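Local structure of beta-agarase AgaA (Microbulbifer thermotolerans, 3WZ1) at residues L59-H63 / N85-S91; G49-P53 / W120-S126; R107-M113 / R261-V266. The protein hydrolyses internal beta-1,4-galactosidic linkages of agarose to give mainly neoagarotetraose, the chain here being its family 16 catalytic domain with a beta-jelly-roll fold. All blocks are in the same frame, centred on the assembly; numbering follows the deposited sequence. Where two conformers were deposited one is given.

Contact 1. Residues L59-H63 / N85-S91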
loop_
_atom_site.group_PDB
_atom_site.type_symbol
_atom_site.label_atom_id
_atom_site.label_comp_id
_atom_site.label_asym_id
_atom_site.label_seq_id
_atom_site.Cartn_x
_atom_site.Cartn_y
_atom_site.Cartn_z
ATOM N N LEU A 59 -13.382 5.521 10.536
ATOM C CA LEU A 59 -13.232 6.778 11.287
ATOM C C LEU A 59 -12.078 7.635 10.726
ATOM O O LEU A 59 -11.677 8.619 11.326
ATOM C CB LEU A 59 -13.030 6.483 12.772
ATOM C CG LEU A 59 -14.128 5.631 13.414
ATOM C CD1 LEU A 59 -13.773 5.287 14.842
ATOM C CD2 LEU A 59 -15.481 6.329 13.318
ATOM N N THR A 60 -11.586 7.287 9.541
ATOM C CA THR A 60 -10.495 8.011 8.899
ATOM C C THR A 60 -10.931 9.402 8.424
ATOM O O THR A 60 -12.011 9.556 7.852
ATOM C CB THR A 60 -10.034 7.292 7.617
ATOM O OG1 THR A 60 -9.711 5.929 7.934
ATOM C CG2 THR A 60 -8.857 7.985 6.919
ATOM N N GLU A 61 -10.052 10.369 8.628
ATOM C CA GLU A 61 -10.100 11.583 7.868
ATOM C C GLU A 61 -8.701 11.928 7.385
ATOM O O GLU A 61 -7.860 12.372 8.159
ATOM C CB GLU A 61 -10.714 12.721 8.680
ATOM C CG GLU A 61 -11.092 13.876 7.802
ATOM C CD GLU A 61 -11.669 15.062 8.565
ATOM O OE1 GLU A 61 -12.579 14.889 9.396
ATOM O OE2 GLU A 61 -11.203 16.172 8.278
ATOM N N TRP A 62 -8.413 11.665 6.111
ATOM C CA TRP A 62 -7.070 11.957 5.597
ATOM C C TRP A 62 -6.787 13.444 5.679
ATOM O O TRP A 62 -7.671 14.266 5.462
ATOM C CB TRP A 62 -6.874 11.443 4.174
ATOM C CG TRP A 62 -6.905 9.936 4.084
ATOM C CD1 TRP A 62 -6.163 9.045 4.838
ATOM C CD2 TRP A 62 -7.667 9.139 3.167
ATOM N NE1 TRP A 62 -6.443 7.753 4.456
ATOM C CE2 TRP A 62 -7.368 7.781 3.440
ATOM C CE3 TRP A 62 -8.562 9.436 2.134
ATOM C CZ2 TRP A 62 -7.947 6.732 2.723
ATOM C CZ3 TRP A 62 -9.130 8.386 1.424
ATOM C CH2 TRP A 62 -8.824 7.050 1.724
ATOM N N HIS A 63 -5.564 13.773 6.065
ATOM C CA HIS A 63 -5.190 15.139 6.423
ATOM C C HIS A 63 -3.782 15.420 5.895
ATOM O O HIS A 63 -2.852 14.639 6.137
ATOM C CB HIS A 63 -5.259 15.243 7.935
ATOM C CG HIS A 63 -5.108 16.632 8.491
ATOM N ND1 HIS A 63 -4.058 17.466 8.182
ATOM C CD2 HIS A 63 -5.837 17.286 9.424
ATOM C CE1 HIS A 63 -4.169 18.590 8.873
ATOM N NE2 HIS A 63 -5.238 18.508 9.637
ATOM N N ASN A 85 -14.489 11.224 17.459
ATOM C CA ASN A 85 -13.949 9.865 17.463
ATOM C C ASN A 85 -13.143 9.579 16.195
ATOM O O ASN A 85 -12.740 8.434 15.960
ATOM C CB ASN A 85 -15.061 8.814 17.636
ATOM C CG ASN A 85 -16.037 8.766 16.465
ATOM O OD1 ASN A 85 -16.022 9.625 15.585
ATOM N ND2 ASN A 85 -16.914 7.754 16.466
ATOM N N GLN A 86 -12.921 10.599 15.379
ATOM C CA GLN A 86 -12.242 10.421 14.093
ATOM C C GLN A 86 -10.724 10.423 14.279
ATOM O O GLN A 86 -10.211 10.893 15.295
ATOM C CB GLN A 86 -12.639 11.519 13.087
ATOM C CG GLN A 86 -14.140 11.631 12.835
ATOM C CD GLN A 86 -14.678 10.541 11.930
ATOM O OE1 GLN A 86 -15.276 9.568 12.393
ATOM N NE2 GLN A 86 -14.459 10.692 10.632
ATOM N N VAL A 87 -10.033 9.900 13.273
ATOM C CA VAL A 87 -8.582 9.755 13.268
ATOM C C VAL A 87 -8.032 10.452 12.038
ATOM O O VAL A 87 -8.326 10.074 10.908
ATOM C CB VAL A 87 -8.187 8.266 13.224
ATOM C CG1 VAL A 87 -6.688 8.120 13.358
ATOM C CG2 VAL A 87 -8.938 7.451 14.286
ATOM N N TYR A 88 -7.250 11.499 12.263
ATOM C CA TYR A 88 -6.501 12.118 11.198
ATOM C C TYR A 88 -5.351 11.208 10.791
ATOM O O TYR A 88 -4.607 10.736 11.649
ATOM C CB TYR A 88 -5.943 13.479 11.636
ATOM C CG TYR A 88 -6.924 14.634 11.723
ATOM C CD1 TYR A 88 -7.948 14.788 10.802
ATOM C CD2 TYR A 88 -6.738 15.619 12.684
ATOM C CE1 TYR A 88 -8.810 15.883 10.867
ATOM C CE2 TYR A 88 -7.585 16.715 12.757
ATOM C CZ TYR A 88 -8.612 16.827 11.837
ATOM O OH TYR A 88 -9.458 17.929 11.875
ATOM N N LEU A 89 -5.243 10.952 9.492
ATOM C CA LEU A 89 -4.230 10.035 8.942
ATOM C C LEU A 89 -3.561 10.593 7.699
ATOM O O LEU A 89 -4.204 11.255 6.867
ATOM C CB LEU A 89 -4.858 8.671 8.593
ATOM C CG LEU A 89 -5.480 7.904 9.750
ATOM C CD1 LEU A 89 -6.184 6.654 9.257
ATOM C CD2 LEU A 89 -4.408 7.538 10.765
ATOM N N GLY A 90 -2.277 10.289 7.532
ATOM C CA GLY A 90 -1.572 10.674 6.326
ATOM C C GLY A 90 -2.002 9.883 5.107
ATOM O O GLY A 90 -2.438 8.718 5.207
ATOM N N SER A 91 -1.840 10.512 3.949
ATOM C CA SER A 91 -2.074 9.860 2.672
ATOM C C SER A 91 -1.433 10.668 1.584
ATOM O O SER A 91 -1.571 11.890 1.578
ATOM C CB SER A 91 -3.567 9.735 2.375
ATOM O OG SER A 91 -3.778 9.126 1.111
HETATM O O HOH W 1 -1.403 13.426 4.109
#

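Contact 2. Residues G49-P53 / W120-S126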
loop_
_atom_site.group_PDB
_atom_site.type_symbol
_atom_site.label_atom_id
_atom_site.label_comp_id
_atom_site.label_asym_id
_atom_site.label_seq_id
_atom_site.Cartn_x
_atom_site.Cartn_y
_atom_site.Cartn_z
ATOM N N GLY A 49 -3.303 13.422 -0.072
ATOM C CA GLY A 49 -4.653 12.854 -0.095
ATOM C C GLY A 49 -4.791 11.636 -0.976
ATOM O O GLY A 49 -3.903 10.781 -0.997
ATOM N N PHE A 50 -5.899 11.598 -1.711
ATOM C CA PHE A 50 -6.436 10.398 -2.351
ATOM C C PHE A 50 -6.599 10.703 -3.837
ATOM O O PHE A 50 -6.211 11.785 -4.329
ATOM C CB PHE A 50 -7.787 10.084 -1.639
ATOM C CG PHE A 50 -8.515 8.837 -2.095
ATOM C CD1 PHE A 50 -7.918 7.584 -2.086
ATOM C CD2 PHE A 50 -9.849 8.910 -2.489
ATOM C CE1 PHE A 50 -8.609 6.463 -2.494
ATOM C CE2 PHE A 50 -10.546 7.773 -2.885
ATOM C CZ PHE A 50 -9.922 6.538 -2.880
ATOM N N ILE A 51 -7.166 9.756 -4.584
ATOM C CA ILE A 51 -7.420 9.978 -6.021
ATOM C C ILE A 51 -8.530 10.991 -6.273
ATOM O O ILE A 51 -8.645 11.505 -7.394
ATOM C CB ILE A 51 -7.724 8.676 -6.790
ATOM C CG1 ILE A 51 -8.901 7.915 -6.164
ATOM C CG2 ILE A 51 -6.490 7.785 -6.840
ATOM C CD1 ILE A 51 -9.483 6.867 -7.079
ATOM N N ASN A 52 -9.343 11.252 -5.250
ATOM C CA ASN A 52 -10.455 12.200 -5.335
ATOM C C ASN A 52 -10.661 12.810 -3.940
ATOM O O ASN A 52 -9.902 12.491 -3.014
ATOM C CB ASN A 52 -11.695 11.507 -5.928
ATOM C CG ASN A 52 -12.238 10.383 -5.057
ATOM O OD1 ASN A 52 -12.414 10.539 -3.855
ATOM N ND2 ASN A 52 -12.539 9.235 -5.677
ATOM N N PRO A 53 -11.660 13.698 -3.768
ATOM C CA PRO A 53 -11.777 14.351 -2.472
ATOM C C PRO A 53 -12.276 13.519 -1.288
ATOM O O PRO A 53 -12.373 14.053 -0.175
ATOM C CB PRO A 53 -12.772 15.484 -2.753
ATOM C CG PRO A 53 -12.592 15.770 -4.210
ATOM C CD PRO A 53 -12.435 14.400 -4.799
ATOM N N TRP A 120 -0.730 0.765 -1.980
ATOM C CA TRP A 120 -1.775 0.152 -2.788
ATOM C C TRP A 120 -2.089 1.000 -4.020
ATOM O O TRP A 120 -1.535 2.078 -4.201
ATOM C CB TRP A 120 -3.020 -0.098 -1.942
ATOM C CG TRP A 120 -3.687 1.122 -1.411
ATOM C CD1 TRP A 120 -3.179 2.025 -0.522
ATOM C CD2 TRP A 120 -5.027 1.550 -1.689
ATOM N NE1 TRP A 120 -4.113 2.975 -0.226
ATOM C CE2 TRP A 120 -5.254 2.721 -0.942
ATOM C CE3 TRP A 120 -6.042 1.057 -2.493
ATOM C CZ2 TRP A 120 -6.471 3.410 -0.975
ATOM C CZ3 TRP A 120 -7.243 1.747 -2.544
ATOM C CH2 TRP A 120 -7.448 2.910 -1.784
ATOM N N PHE A 121 -2.974 0.449 -4.854
ATOM C CA PHE A 121 -3.240 0.947 -6.192
ATOM C C PHE A 121 -4.711 0.937 -6.483
ATOM O O PHE A 121 -5.392 -0.007 -6.149
ATOM C CB PHE A 121 -2.468 0.076 -7.210
ATOM C CG PHE A 121 -0.999 0.208 -7.024
ATOM C CD1 PHE A 121 -0.295 1.204 -7.703
ATOM C CD2 PHE A 121 -0.357 -0.523 -6.046
ATOM C CE1 PHE A 121 1.052 1.425 -7.431
ATOM C CE2 PHE A 121 0.977 -0.294 -5.764
ATOM C CZ PHE A 121 1.669 0.674 -6.458
ATOM N N LEU A 122 -5.192 2.013 -7.083
ATOM C CA LEU A 122 -6.621 2.147 -7.379
ATOM C C LEU A 122 -6.844 2.882 -8.683
ATOM O O LEU A 122 -6.192 3.882 -8.954
ATOM C CB LEU A 122 -7.322 2.909 -6.238
ATOM C CG LEU A 122 -8.846 2.977 -6.261
ATOM C CD1 LEU A 122 -9.463 1.594 -6.120
ATOM C CD2 LEU A 122 -9.315 3.905 -5.154
ATOM N N SER A 123 -7.782 2.381 -9.481
ATOM C CA SER A 123 -8.168 3.045 -10.725
ATOM C C SER A 123 -8.930 4.332 -10.440
ATOM O O SER A 123 -9.531 4.485 -9.376
ATOM C CB SER A 123 -8.993 2.096 -11.617
ATOM O OG SER A 123 -10.214 1.745 -10.997
ATOM N N ALA A 124 -8.919 5.260 -11.396
ATOM C CA ALA A 124 -9.562 6.557 -11.202
ATOM C C ALA A 124 -11.042 6.453 -10.837
ATOM O O ALA A 124 -11.568 7.315 -10.131
ATOM C CB ALA A 124 -9.417 7.370 -12.471
ATOM N N ASP A 125 -11.697 5.408 -11.326
ATOM C CA ASP A 125 -13.120 5.187 -11.093
ATOM C C ASP A 125 -13.419 4.309 -9.880
ATOM O O ASP A 125 -14.578 3.957 -9.635
ATOM C CB ASP A 125 -13.812 4.654 -12.369
ATOM C CG ASP A 125 -13.437 3.216 -12.725
ATOM O OD1 ASP A 125 -12.678 2.562 -11.984
ATOM O OD2 ASP A 125 -13.938 2.719 -13.765
ATOM N N SER A 126 -12.377 3.940 -9.116
ATOM C CA SER A 126 -12.527 3.138 -7.885
ATOM C C SER A 126 -13.118 1.743 -8.074
ATOM O O SER A 126 -13.696 1.192 -7.141
ATOM C CB SER A 126 -13.347 3.895 -6.830
ATOM O OG SER A 126 -12.686 5.067 -6.441
HETATM O O HOH W 2 -13.444 7.217 -8.081
HETATM O O HOH W 3 -13.730 6.816 -4.379
HETATM O O HOH W 4 -11.509 9.638 -8.876
#

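Contact 3. Residues R107-M113 / R261-V266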
loop_
_atom_site.group_PDB
_atom_site.type_symbol
_atom_site.label_atom_id
_atom_site.label_comp_id
_atom_site.label_asym_id
_atom_site.label_seq_id
_atom_site.Cartn_x
_atom_site.Cartn_y
_atom_site.Cartn_z
ATOM N N ARG A 107 9.577 -0.427 0.385
ATOM C CA ARG A 107 10.296 -0.861 1.573
ATOM C C ARG A 107 9.801 0.006 2.717
ATOM O O ARG A 107 9.882 1.237 2.657
ATOM C CB ARG A 107 11.811 -0.724 1.397
ATOM C CG ARG A 107 12.610 -1.110 2.645
ATOM C CD ARG A 107 14.108 -1.100 2.418
ATOM N NE ARG A 107 14.770 -1.763 3.545
ATOM C CZ ARG A 107 15.453 -1.149 4.515
ATOM N NH1 ARG A 107 15.623 0.163 4.538
ATOM N NH2 ARG A 107 15.992 -1.875 5.477
ATOM N N ALA A 108 9.229 -0.641 3.725
ATOM C CA ALA A 108 8.428 0.095 4.722
ATOM C C ALA A 108 8.374 -0.592 6.060
ATOM O O ALA A 108 8.606 -1.797 6.150
ATOM C CB ALA A 108 7.014 0.322 4.208
ATOM N N LYS A 109 8.092 0.208 7.094
ATOM C CA LYS A 109 7.938 -0.272 8.475
ATOM C C LYS A 109 6.547 0.113 8.926
ATOM O O LYS A 109 6.260 1.294 9.100
ATOM C CB LYS A 109 8.998 0.356 9.380
ATOM C CG LYS A 109 9.022 -0.220 10.795
ATOM C CD LYS A 109 10.174 0.366 11.577
ATOM C CE LYS A 109 10.196 -0.135 13.013
ATOM N NZ LYS A 109 11.100 0.739 13.810
ATOM N N LEU A 110 5.693 -0.882 9.109
ATOM C CA LEU A 110 4.309 -0.654 9.542
ATOM C C LEU A 110 4.259 0.149 10.834
ATOM O O LEU A 110 5.128 0.008 11.698
ATOM C CB LEU A 110 3.586 -1.963 9.829
ATOM C CG LEU A 110 3.710 -3.109 8.828
ATOM C CD1 LEU A 110 2.851 -4.287 9.267
ATOM C CD2 LEU A 110 3.377 -2.661 7.410
ATOM N N SER A 111 3.217 0.949 10.997
ATOM C CA SER A 111 2.965 1.537 12.290
ATOM C C SER A 111 2.544 0.458 13.290
ATOM O O SER A 111 1.946 -0.557 12.922
ATOM C CB SER A 111 1.870 2.592 12.198
ATOM O OG SER A 111 0.623 1.987 11.874
ATOM N N ASN A 112 2.834 0.713 14.573
ATOM C CA ASN A 112 2.465 -0.200 15.632
ATOM C C ASN A 112 1.089 0.188 16.141
ATOM O O ASN A 112 0.917 0.670 17.256
ATOM C CB ASN A 112 3.525 -0.140 16.720
ATOM C CG ASN A 112 3.304 -1.141 17.826
ATOM O OD1 ASN A 112 2.352 -1.912 17.842
ATOM N ND2 ASN A 112 4.240 -1.118 18.790
ATOM N N MET A 113 0.111 -0.047 15.274
ATOM C CA MET A 113 -1.253 0.386 15.470
ATOM C C MET A 113 -2.215 -0.624 14.876
ATOM O O MET A 113 -1.842 -1.447 14.028
ATOM C CB MET A 113 -1.481 1.725 14.766
ATOM C CG MET A 113 -0.584 2.869 15.178
ATOM S SD MET A 113 -0.987 3.537 16.815
ATOM C CE MET A 113 -2.171 4.820 16.377
ATOM N N ARG A 261 4.698 4.767 18.258
ATOM C CA ARG A 261 3.767 3.808 17.674
ATOM C C ARG A 261 2.955 4.342 16.517
ATOM O O ARG A 261 2.511 3.562 15.680
ATOM C CB ARG A 261 2.819 3.297 18.758
ATOM C CG ARG A 261 3.521 2.347 19.708
ATOM C CD ARG A 261 2.522 1.661 20.604
ATOM N NE ARG A 261 2.087 2.546 21.670
ATOM C CZ ARG A 261 1.057 2.307 22.464
ATOM N NH1 ARG A 261 0.336 1.210 22.282
ATOM N NH2 ARG A 261 0.739 3.190 23.426
ATOM N N ASN A 262 2.781 5.658 16.450
ATOM C CA ASN A 262 1.689 6.212 15.656
ATOM C C ASN A 262 2.067 6.521 14.215
ATOM O O ASN A 262 1.281 7.127 13.488
ATOM C CB ASN A 262 1.125 7.463 16.366
ATOM C CG ASN A 262 2.104 8.624 16.403
ATOM O OD1 ASN A 262 3.191 8.578 15.835
ATOM N ND2 ASN A 262 1.700 9.705 17.076
ATOM N N THR A 263 3.243 6.074 13.781
ATOM C CA THR A 263 3.749 6.464 12.477
ATOM C C THR A 263 4.219 5.267 11.662
ATOM O O THR A 263 4.906 4.372 12.174
ATOM C CB THR A 263 4.878 7.509 12.610
ATOM O OG1 THR A 263 4.386 8.624 13.369
ATOM C CG2 THR A 263 5.330 8.010 11.266
ATOM N N TYR A 264 3.847 5.309 10.382
ATOM C CA TYR A 264 4.190 4.303 9.350
ATOM C C TYR A 264 5.242 4.935 8.472
ATOM O O TYR A 264 5.059 6.058 8.015
ATOM C CB TYR A 264 2.909 3.998 8.566
ATOM C CG TYR A 264 2.972 3.345 7.196
ATOM C CD1 TYR A 264 3.818 2.271 6.914
ATOM C CD2 TYR A 264 2.112 3.754 6.195
ATOM C CE1 TYR A 264 3.812 1.672 5.676
ATOM C CE2 TYR A 264 2.080 3.129 4.955
ATOM C CZ TYR A 264 2.955 2.106 4.687
ATOM O OH TYR A 264 2.929 1.489 3.433
ATOM N N TYR A 265 6.368 4.254 8.264
ATOM C CA TYR A 265 7.505 4.833 7.531
ATOM C C TYR A 265 7.778 4.085 6.255
ATOM O O TYR A 265 7.767 2.854 6.250
ATOM C CB TYR A 265 8.800 4.804 8.367
ATOM C CG TYR A 265 8.735 5.612 9.624
ATOM C CD1 TYR A 265 8.983 6.972 9.616
ATOM C CD2 TYR A 265 8.433 5.003 10.832
ATOM C CE1 TYR A 265 8.933 7.713 10.785
ATOM C CE2 TYR A 265 8.360 5.740 11.995
ATOM C CZ TYR A 265 8.624 7.082 11.963
ATOM O OH TYR A 265 8.529 7.817 13.139
ATOM N N VAL A 266 8.041 4.829 5.191
ATOM C CA VAL A 266 8.358 4.237 3.891
ATOM C C VAL A 266 9.727 4.725 3.458
ATOM O O VAL A 266 9.931 5.907 3.216
ATOM C CB VAL A 266 7.252 4.572 2.870
ATOM C CG1 VAL A 266 7.626 4.064 1.473
ATOM C CG2 VAL A 266 5.932 3.984 3.336
HETATM O O HOH W 5 6.861 2.464 12.040
#

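Contact 1. Residues L59-H63 / N85-S91
Glu61 and Tyr88 share one face of two parallel strands, and His63, just beyond its strand, brings its ring over Tyr88. Short strand 60-62 pairs in parallel with strand 87-94 in a jelly roll whose strand pairs are otherwise antiparallel; the four backbone hydrogen bonds include Glu61 N to Val87 O at 2.9 Å. From its root, Tyr88 CB lies against His63 CB (4.2 Å). With CG anti to the carbonyl carbon (chi1 -75°), the ring leans back to 59-63. CG and CD1 meet His63 CD2, which stands 3.4 Å above the ring centre in an edge-to-face pair, planes at 72°; CZ is still 3.7 Å from His63 CD2. Glu61 OE2 lies at the ring's edge, 3.5 Å from CE1, apt because aromatic C-H edges are slightly positive. Were Tyr88 an alanine, the imidazole edge would probably lose the face it meets, and a gap would open beside Glu61. On the face of Trp62 and Leu89, Ser91 CB covers one side of the Trp62 ring. Lys81 pairs with Glu61 OE1, and His65 N holds His63 ND1. Polar and aromatic groups thus suit the partly exposed face; the buried one is mostly apolar, with Thr60 OG1 bonded to Asp240 N and Trp62 NE1 to Met238 O.

Contact 2. Residues G49-P53 / W120-S126
Phe50 and Ile51, in the loop after strand 46-48, meet Leu122 from two directions near the end of strand 116-123, off which 120-126 runs, and apolar packing carries most of this contact. Leu122 CD2 is the methyl both share: Phe50 CZ and Ile51 CD1 each come within 3.5 Å of it. Phe50 also sets CE1 against Trp120 CH2 at 3.8 Å, the two side chains crossing at about a right angle and Trp120 lying at the edge of the phenyl ring. Ile51 has CG1 between its backbone N and carbonyl carbon (chi1 56°). Isoleucine suits the place because its longer branch can cover the Phe50 ring with CG1 and still reach Leu122 and the turn with CD1, 3.3 Å from Ser123 O.

Polar links between the segments run through water. Asn52 ND2 donates to water 3 at 3.0 Å, with waters 2 and 4 at longer, weak distances. Ser126 OG bonds to waters 2 and 3, while Ala124 O accepts from waters 2 and 4. The amide's orientation is set by Trp54 N, which bonds to Asn52 OD1.

Within 120-126, a type I turn is closed by Ser126 N to Ser123 O at 2.9 Å. Ser123 OG donates to Asp125 OD1 at 2.8 Å, and Asp125 OD2 forms a salt bridge with Lys230. Trp120 packs on Glu129, the predicted nucleophile.

Chemically, the contact passes from buried hydrocarbon near the probable catalytic centre to a hydrated outer edge, where water bridges loop and turn.

Contact 3. Residues R107-M113 / R261-V266
Tyr264 has Lys109 O at its ring edge, near the ring plane and 3.4 Å from CD1, while CE1 touches Ala108 CB at 3.8 Å. The ring is carried there by a chi1 of 161°, its CG roughly anti to the backbone N. A small alanine suits a position that must take this ring and, on the same face, Val266 CG2. Lys109 and Tyr265, whose side chains lie on the opposite face from Ala108 and Val266, form an antiparallel hydrogen-bonded pair: Lys109 N to Tyr265 O (2.8 Å) and Tyr265 N to Lys109 O (3.1 Å). Farther along, Asn112 and Arg261 pass at a slant, amide and guanidinium planes 71° apart. It is the aliphatic stem of the arginine that meets the amide, CG lying 3.7 Å from Asn112 ND2; the charged end goes on to Asp258, while Asn112 OD1 accepts from Asp139 N. An inverse gamma turn at Asn112 bends the chain after the strand, with a weak bond from Met113 N to Ser111 O; Asn112 N also reaches Arg261 O weakly. Met113, bent at chi2 and chi3, curls round that carbonyl to bring SD within 4.0 Å of Asn262 CA, a use of its flexible thioether. In the fold, strand 102-109 also pairs with 187-195, and strand 264-276 with 73-80 and 18-22; Tyr264 and Val266 pack on strand 232-239, and Ala108 and Leu110 on strand 128-135.

Overall arrangement
From the N terminus, the loop 49-53 comes first, and contact 2 remains open until 120-126 on strand 116-123 comes back to it. Inside that span, 59-63 and 85-91 close contact 1, a short excursion nested wholly within the larger loop. Contact 3 starts at 107-113, before contact 2 has closed, and ends only at 261-266, so these two cross, whereas contacts 1 and 3 follow in series. Contacts 1 and 2 touch: Ser91 OG probably bonds to Gly49 O, and Trp62 packs on Phe50. Contact 3 stands apart, joining strand 102-109 to the last strand, 264-276, across about half the chain.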